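Local coordinates for 457aa long hypothetical protein (Pyrococcus horikoshii, PDB 2CSU), which is of unknown function but joins a Rossmann-like domain of the CoA-binding family to two domains of the succinyl-CoA ligase superfamily, at residues 145-150 with 174-179; 299-304 with 374-379. All blocks are in the same frame, centred on the assembly; numbering follows the deposited sequence.

Interaction 1 of 2, residues 145-150 with 174-179; sequences TVAKKG and IGFSKF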
ATOM      1  N   THR A 145      -9.415  17.878  -4.191  1.00 25.03           N
ATOM      2  CA  THR A 145     -10.518  17.001  -4.579  1.00 25.99           C
ATOM      3  C   THR A 145     -11.179  16.339  -3.357  1.00 25.78           C
ATOM      4  O   THR A 145     -10.515  16.044  -2.362  1.00 24.59           O
ATOM      5  CB  THR A 145     -10.028  15.915  -5.585  1.00 27.61           C
ATOM      6  OG1 THR A 145     -11.158  15.232  -6.133  1.00 31.08           O
ATOM      7  CG2 THR A 145      -9.143  14.905  -4.896  1.00 29.25           C
ATOM      8  N   VAL A 146     -12.489  16.113  -3.435  1.00 25.99           N
ATOM      9  CA  VAL A 146     -13.238  15.510  -2.335  1.00 26.11           C
ATOM     10  C   VAL A 146     -12.915  14.018  -2.155  1.00 27.11           C
ATOM     11  O   VAL A 146     -12.701  13.286  -3.118  1.00 27.73           O
ATOM     12  CB  VAL A 146     -14.783  15.686  -2.552  1.00 26.88           C
ATOM     13  CG1 VAL A 146     -15.284  14.713  -3.613  1.00 26.01           C
ATOM     14  CG2 VAL A 146     -15.531  15.488  -1.243  1.00 27.15           C
ATOM     15  N   ALA A 147     -12.862  13.570  -0.913  1.00 27.19           N
ATOM     16  CA  ALA A 147     -12.570  12.172  -0.660  1.00 29.14           C
ATOM     17  C   ALA A 147     -13.819  11.366  -1.012  1.00 29.57           C
ATOM     18  O   ALA A 147     -14.909  11.933  -1.172  1.00 29.32           O
ATOM     19  CB  ALA A 147     -12.209  11.971   0.823  1.00 28.82           C
ATOM     20  N   LYS A 148     -13.671  10.054  -1.151  1.00 31.06           N
ATOM     21  CA  LYS A 148     -14.831   9.223  -1.438  1.00 32.07           C
ATOM     22  C   LYS A 148     -15.711   9.184  -0.198  1.00 32.63           C
ATOM     23  O   LYS A 148     -15.261   9.495   0.903  1.00 32.82           O
ATOM     24  CB  LYS A 148     -14.420   7.804  -1.815  1.00 33.72           C
ATOM     25  CG  LYS A 148     -13.890   7.680  -3.236  1.00 35.72           C
ATOM     26  CD  LYS A 148     -13.758   6.231  -3.646  1.00 37.16           C
ATOM     27  CE  LYS A 148     -13.582   6.088  -5.149  1.00 38.46           C
ATOM     28  NZ  LYS A 148     -13.453   4.647  -5.524  1.00 40.47           N
ATOM     29  N   LYS A 149     -16.963   8.796  -0.383  1.00 32.17           N
ATOM     30  CA  LYS A 149     -17.910   8.712   0.731  1.00 32.91           C
ATOM     31  C   LYS A 149     -17.526   7.588   1.699  1.00 31.91           C
ATOM     32  O   LYS A 149     -17.049   6.532   1.311  1.00 32.21           O
ATOM     33  CB  LYS A 149     -19.295   8.444   0.143  1.00 34.37           C
ATOM     34  CG  LYS A 149     -20.423   8.987   1.020  1.00 37.33           C
ATOM     35  CD  LYS A 149     -21.785   8.872   0.337  1.00 40.03           C
ATOM     36  CE  LYS A 149     -22.943   9.252   1.268  1.00 40.83           C
ATOM     37  NZ  LYS A 149     -23.225   8.149   2.185  1.00 43.41           N
ATOM     38  N   GLY A 150     -17.707   7.863   3.011  1.00 30.93           N
ATOM     39  CA  GLY A 150     -17.331   6.865   4.007  1.00 29.95           C
ATOM     40  C   GLY A 150     -17.809   7.242   5.412  1.00 30.21           C
ATOM     41  O   GLY A 150     -18.487   8.235   5.636  1.00 30.45           O
ATOM     42  N   ILE A 174     -11.387   3.880  -0.374  1.00 32.23           N
ATOM     43  CA  ILE A 174     -11.886   4.001   0.980  1.00 31.04           C
ATOM     44  C   ILE A 174     -12.198   5.476   1.127  1.00 29.78           C
ATOM     45  O   ILE A 174     -11.510   6.314   0.562  1.00 29.77           O
ATOM     46  CB  ILE A 174     -10.880   3.483   2.062  1.00 32.27           C
ATOM     47  CG1 ILE A 174      -9.460   3.991   1.808  1.00 32.36           C
ATOM     48  CG2 ILE A 174     -10.872   1.962   2.042  1.00 31.94           C
ATOM     49  CD1 ILE A 174      -8.370   3.173   2.541  1.00 33.64           C
ATOM     50  N   GLY A 175     -13.273   5.792   1.835  1.00 29.32           N
ATOM     51  CA  GLY A 175     -13.647   7.180   1.986  1.00 28.29           C
ATOM     52  C   GLY A 175     -13.819   7.633   3.421  1.00 27.50           C
ATOM     53  O   GLY A 175     -13.639   6.874   4.373  1.00 27.60           O
ATOM     54  N   PHE A 176     -14.179   8.895   3.566  1.00 26.36           N
ATOM     55  CA  PHE A 176     -14.379   9.483   4.875  1.00 25.22           C
ATOM     56  C   PHE A 176     -15.766  10.075   4.925  1.00 24.70           C
ATOM     57  O   PHE A 176     -16.310  10.484   3.897  1.00 25.52           O
ATOM     58  CB  PHE A 176     -13.371  10.611   5.104  1.00 24.05           C
ATOM     59  CG  PHE A 176     -11.937  10.172   5.055  1.00 23.81           C
ATOM     60  CD1 PHE A 176     -11.427   9.303   6.012  1.00 23.49           C
ATOM     61  CD2 PHE A 176     -11.080  10.675   4.078  1.00 23.75           C
ATOM     62  CE1 PHE A 176     -10.071   8.946   5.998  1.00 23.64           C
ATOM     63  CE2 PHE A 176      -9.737  10.329   4.055  1.00 23.33           C
ATOM     64  CZ  PHE A 176      -9.229   9.464   5.018  1.00 22.84           C
ATOM     65  N   SER A 177     -16.336  10.117   6.118  1.00 24.20           N
ATOM     66  CA  SER A 177     -17.638  10.732   6.304  1.00 22.93           C
ATOM     67  C   SER A 177     -17.335  12.228   6.339  1.00 23.40           C
ATOM     68  O   SER A 177     -17.905  13.021   5.580  1.00 23.07           O
ATOM     69  CB  SER A 177     -18.242  10.278   7.633  1.00 23.18           C
ATOM     70  OG  SER A 177     -17.241  10.183   8.640  1.00 23.45           O
ATOM     71  N   LYS A 178     -16.403  12.613   7.209  1.00 22.89           N
ATOM     72  CA  LYS A 178     -16.025  14.019   7.323  1.00 23.96           C
ATOM     73  C   LYS A 178     -14.513  14.170   7.349  1.00 23.76           C
ATOM     74  O   LYS A 178     -13.796  13.252   7.741  1.00 24.70           O
ATOM     75  CB  LYS A 178     -16.617  14.639   8.585  1.00 23.06           C
ATOM     76  CG  LYS A 178     -18.098  14.442   8.748  1.00 24.14           C
ATOM     77  CD  LYS A 178     -18.605  15.153   9.988  1.00 24.29           C
ATOM     78  CE  LYS A 178     -20.116  15.330   9.957  1.00 24.38           C
ATOM     79  NZ  LYS A 178     -20.874  14.072  10.217  1.00 22.66           N
ATOM     80  N   PHE A 179     -14.045  15.329   6.907  1.00 23.50           N
ATOM     81  CA  PHE A 179     -12.628  15.661   6.868  1.00 24.00           C
ATOM     82  C   PHE A 179     -12.378  17.060   7.423  1.00 24.19           C
ATOM     83  O   PHE A 179     -13.017  18.038   7.049  1.00 24.45           O
ATOM     84  CB  PHE A 179     -12.150  15.579   5.415  1.00 25.18           C
ATOM     85  CG  PHE A 179     -10.752  16.118   5.306  1.00 26.42           C
ATOM     86  CD1 PHE A 179      -9.670  15.275   5.530  1.00 27.90           C
ATOM     87  CD2 PHE A 179     -10.545  17.445   4.963  1.00 27.45           C
ATOM     88  CE1 PHE A 179      -8.377  15.765   5.407  1.00 27.47           C
ATOM     89  CE2 PHE A 179      -9.245  17.928   4.840  1.00 28.66           C
ATOM     90  CZ  PHE A 179      -8.158  17.092   5.059  1.00 28.48           C
TER
HETATM   91  O   HOH W   1     -11.512   8.787  -0.123  1.00 28.05           O
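G150 and F176 carry much of this contact, their CA atoms only 4.0 Å apart, a closeness between main chains that the missing side chain of G150 permits. The two backbones do not run side by side: the end-to-end directions of 147-150 and 174-177 lie 79° apart, and the parallel pairing of 148-149 with 175-176 is loose. F176 N donates to K148 O at 2.9 Å, and at 143° the bond is clearly bent, with the donor tilted out of the plane of the carbonyl. The same oxygen receives a CA-H...O approach from G175, whose CA is 3.0 Å from K148 O; K149 O makes a longer one to that CA. A CB on G175 would run into the carbonyl oxygens of K148 and K149, so both close backbone approaches are made at glycines. A water bridges the chains at the other side of the K148 backbone, accepting from K148 N at 2.7 Å and donating to I174 O.

The aromatic ring is the main apolar element. CD2 of F176 lies 3.7 Å from CB of A147, the methyl sitting at the ring edge near the ring plane, while F154 meets the same ring from outside the two segments. K148 touches with its stem, CB lying 3.9 Å from G175 CA; its extended chain then leads away to a salt bridge between NZ and D173. S177 OG is hydrogen-bonded to D203.

Segment 145-150 leads into strand 152-156 and passes the start of strand 175-181. Those two parallel strands, joined through helix 159-171, form a beta-alpha-beta unit of the succinyl-CoA ligase-like flavodoxin domain.

Interaction 2 of 2, residues 299-304 with 374-379; sequences MTNAGG and AICVVP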
HETATM    1  N   MSE A 299      -9.961 -18.123   7.256  1.00 26.70           N
HETATM    2  CA  MSE A 299     -10.284 -19.002   6.128  1.00 27.94           C
HETATM    3  C   MSE A 299      -9.522 -18.438   4.917  1.00 26.73           C
HETATM    4  O   MSE A 299      -9.474 -17.223   4.714  1.00 26.91           O
HETATM    5  CB  MSE A 299     -11.802 -19.066   5.876  1.00 29.86           C
HETATM    6  CG  MSE A 299     -12.562 -17.738   5.922  1.00 33.18           C
HETATM    7 SE   MSE A 299     -14.367 -17.958   5.727  1.00 38.20          SE
HETATM    8  CE  MSE A 299     -14.417 -18.019   4.056  1.00 30.55           C
ATOM      9  N   THR A 300      -8.917 -19.309   4.116  1.00 25.62           N
ATOM     10  CA  THR A 300      -8.131 -18.835   2.981  1.00 24.94           C
ATOM     11  C   THR A 300      -8.041 -19.859   1.849  1.00 25.36           C
ATOM     12  O   THR A 300      -8.304 -21.052   2.057  1.00 25.23           O
ATOM     13  CB  THR A 300      -6.681 -18.504   3.432  1.00 23.88           C
ATOM     14  OG1 THR A 300      -5.939 -17.976   2.338  1.00 22.26           O
ATOM     15  CG2 THR A 300      -5.964 -19.779   3.921  1.00 25.16           C
ATOM     16  N   ASN A 301      -7.663 -19.385   0.660  1.00 25.05           N
ATOM     17  CA  ASN A 301      -7.492 -20.258  -0.500  1.00 25.29           C
ATOM     18  C   ASN A 301      -6.008 -20.348  -0.833  1.00 24.96           C
ATOM     19  O   ASN A 301      -5.609 -20.947  -1.821  1.00 25.83           O
ATOM     20  CB  ASN A 301      -8.296 -19.726  -1.704  1.00 24.60           C
ATOM     21  CG  ASN A 301      -7.704 -18.464  -2.320  1.00 24.26           C
ATOM     22  OD1 ASN A 301      -7.030 -17.670  -1.654  1.00 23.88           O
ATOM     23  ND2 ASN A 301      -7.980 -18.261  -3.607  1.00 23.23           N
ATOM     24  N   ALA A 302      -5.192 -19.751   0.028  1.00 25.13           N
ATOM     25  CA  ALA A 302      -3.746 -19.727  -0.140  1.00 25.17           C
ATOM     26  C   ALA A 302      -3.048 -19.807   1.217  1.00 25.15           C
ATOM     27  O   ALA A 302      -3.267 -18.959   2.085  1.00 25.32           O
ATOM     28  CB  ALA A 302      -3.332 -18.445  -0.854  1.00 25.23           C
ATOM     29  N   GLY A 303      -2.213 -20.826   1.393  1.00 25.43           N
ATOM     30  CA  GLY A 303      -1.497 -20.991   2.650  1.00 25.93           C
ATOM     31  C   GLY A 303      -0.634 -19.795   3.034  1.00 26.82           C
ATOM     32  O   GLY A 303      -0.788 -19.242   4.119  1.00 28.13           O
ATOM     33  N   GLY A 304       0.273 -19.401   2.145  1.00 27.44           N
ATOM     34  CA  GLY A 304       1.163 -18.281   2.412  1.00 27.52           C
ATOM     35  C   GLY A 304       0.483 -17.103   3.083  1.00 28.59           C
ATOM     36  O   GLY A 304       0.803 -16.767   4.223  1.00 29.23           O
ATOM     37  N   ALA A 374     -11.548 -13.437   6.109  1.00 28.43           N
ATOM     38  CA  ALA A 374     -11.550 -14.133   4.819  1.00 26.98           C
ATOM     39  C   ALA A 374     -10.399 -13.681   3.901  1.00 26.14           C
ATOM     40  O   ALA A 374     -10.296 -12.530   3.500  1.00 26.58           O
ATOM     41  CB  ALA A 374     -12.895 -13.866   4.138  1.00 27.75           C
ATOM     42  N   ILE A 375      -9.500 -14.641   3.592  1.00 25.64           N
ATOM     43  CA  ILE A 375      -8.361 -14.341   2.717  1.00 25.19           C
ATOM     44  C   ILE A 375      -8.496 -15.035   1.351  1.00 25.07           C
ATOM     45  O   ILE A 375      -8.719 -16.239   1.248  1.00 26.04           O
ATOM     46  CB  ILE A 375      -7.087 -14.828   3.417  1.00 23.33           C
ATOM     47  CG1 ILE A 375      -6.898 -14.092   4.749  1.00 21.50           C
ATOM     48  CG2 ILE A 375      -5.855 -14.540   2.536  1.00 23.53           C
ATOM     49  CD1 ILE A 375      -5.703 -14.626   5.543  1.00 20.27           C
ATOM     50  N   CYS A 376      -8.384 -14.236   0.269  1.00 25.57           N
ATOM     51  CA  CYS A 376      -8.545 -14.847  -1.023  1.00 25.80           C
ATOM     52  C   CYS A 376      -7.591 -14.234  -2.029  1.00 26.39           C
ATOM     53  O   CYS A 376      -7.641 -13.056  -2.353  1.00 26.48           O
ATOM     54  CB  CYS A 376      -9.975 -14.591  -1.489  1.00 24.93           C
ATOM     55  SG  CYS A 376     -10.243 -15.131  -3.195  1.00 26.41           S
ATOM     56  N   VAL A 377      -6.651 -15.070  -2.472  1.00 26.69           N
ATOM     57  CA  VAL A 377      -6.008 -14.745  -3.718  1.00 27.64           C
ATOM     58  C   VAL A 377      -6.985 -15.055  -4.857  1.00 28.82           C
ATOM     59  O   VAL A 377      -7.504 -16.157  -4.993  1.00 29.26           O
ATOM     60  CB  VAL A 377      -4.751 -15.598  -3.838  1.00 27.93           C
ATOM     61  CG1 VAL A 377      -4.020 -15.238  -5.126  1.00 28.05           C
ATOM     62  CG2 VAL A 377      -3.838 -15.340  -2.655  1.00 26.48           C
ATOM     63  N   VAL A 378      -7.310 -14.005  -5.630  1.00 30.27           N
ATOM     64  CA  VAL A 378      -8.303 -14.185  -6.680  1.00 30.68           C
ATOM     65  C   VAL A 378      -7.741 -14.977  -7.863  1.00 31.57           C
ATOM     66  O   VAL A 378      -6.800 -14.577  -8.538  1.00 30.48           O
ATOM     67  CB  VAL A 378      -8.787 -12.808  -7.134  1.00 30.76           C
ATOM     68  CG1 VAL A 378      -9.727 -12.959  -8.334  1.00 30.30           C
ATOM     69  CG2 VAL A 378      -9.539 -12.136  -6.004  1.00 29.94           C
ATOM     70  N   PRO A 379      -8.342 -16.158  -8.103  1.00 33.62           N
ATOM     71  CA  PRO A 379      -7.903 -17.043  -9.167  1.00 36.01           C
ATOM     72  C   PRO A 379      -8.410 -16.565 -10.523  1.00 38.37           C
ATOM     73  O   PRO A 379      -9.506 -16.037 -10.658  1.00 39.13           O
ATOM     74  CB  PRO A 379      -8.465 -18.427  -8.858  1.00 34.99           C
ATOM     75  CG  PRO A 379      -9.788 -18.145  -8.139  1.00 34.82           C
ATOM     76  CD  PRO A 379      -9.485 -16.747  -7.413  1.00 33.95           C
TER
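M299 and A374 pair in parallel near the ends of strands 295-300 and 371-377; beyond T300-I375 the main chains part, CA-CA rising from 4.5 Å there to 6.5 Å at A302-V377. I375 N donates to M299 O at 2.8 Å, nearly straight at 169°, whereas the next bond, N301 N to I375 O, is long and weak; that oxygen also accepts from Y356 OH.

Where the strands part, the side-chain amide of N301 takes over. Its CG lies between the backbone N and the carbonyl carbon (chi1 72°), and both ends of the amide reach V377. OD1 accepts from V377 N at 2.8 Å, and ND2 donates to V377 O at 2.6 Å (164°). The second bond lies in the carbonyl plane, on a lone pair, and near the amide plane, so the pair fixes how the amide is turned.

On the face bearing T300 and I375, the two side chains cross obliquely, OG1 of T300 resting 3.4 Å from CG2 of I375. That hydroxyl donates to A302 O, 2.9 Å away, a bond that spans the turn between strand and helix. The methyl of A302 packs on CG2 of V377, and A160 of the second subunit covers both residues. On the other face, selenomethionine M299 lies by A374, both touching I393 of helix 388-400.

A302 is the N-cap of helix 303-314, which packs on I375. Adjacent parallel strands whose chains leave for opposite faces, parting at their C-terminal ends, form the topological switch point of open alpha/beta sheets, here in the Ligase-CoA domain.

How the interactions relate
From the N terminus, the chain completes the five-stranded parallel sheet of the first domain before reaching interaction 1, which closes a loop of 23 residues holding strand 152-156 and helix 159-171. It then builds the rest of the second sheet, out to strand 271-273, and passes into the third domain. There interaction 2 closes a larger loop of 69 residues, bringing strand 371-377 back beside strand 295-300. The loops are in series, neither nested nor crossed. Their centres lie 29 Å apart and their nearest atoms about 15 Å, without touching: one brings the chain just before strand 152-156 against the start of strand 175-181, the other joins neighbouring strands inside the last sheet.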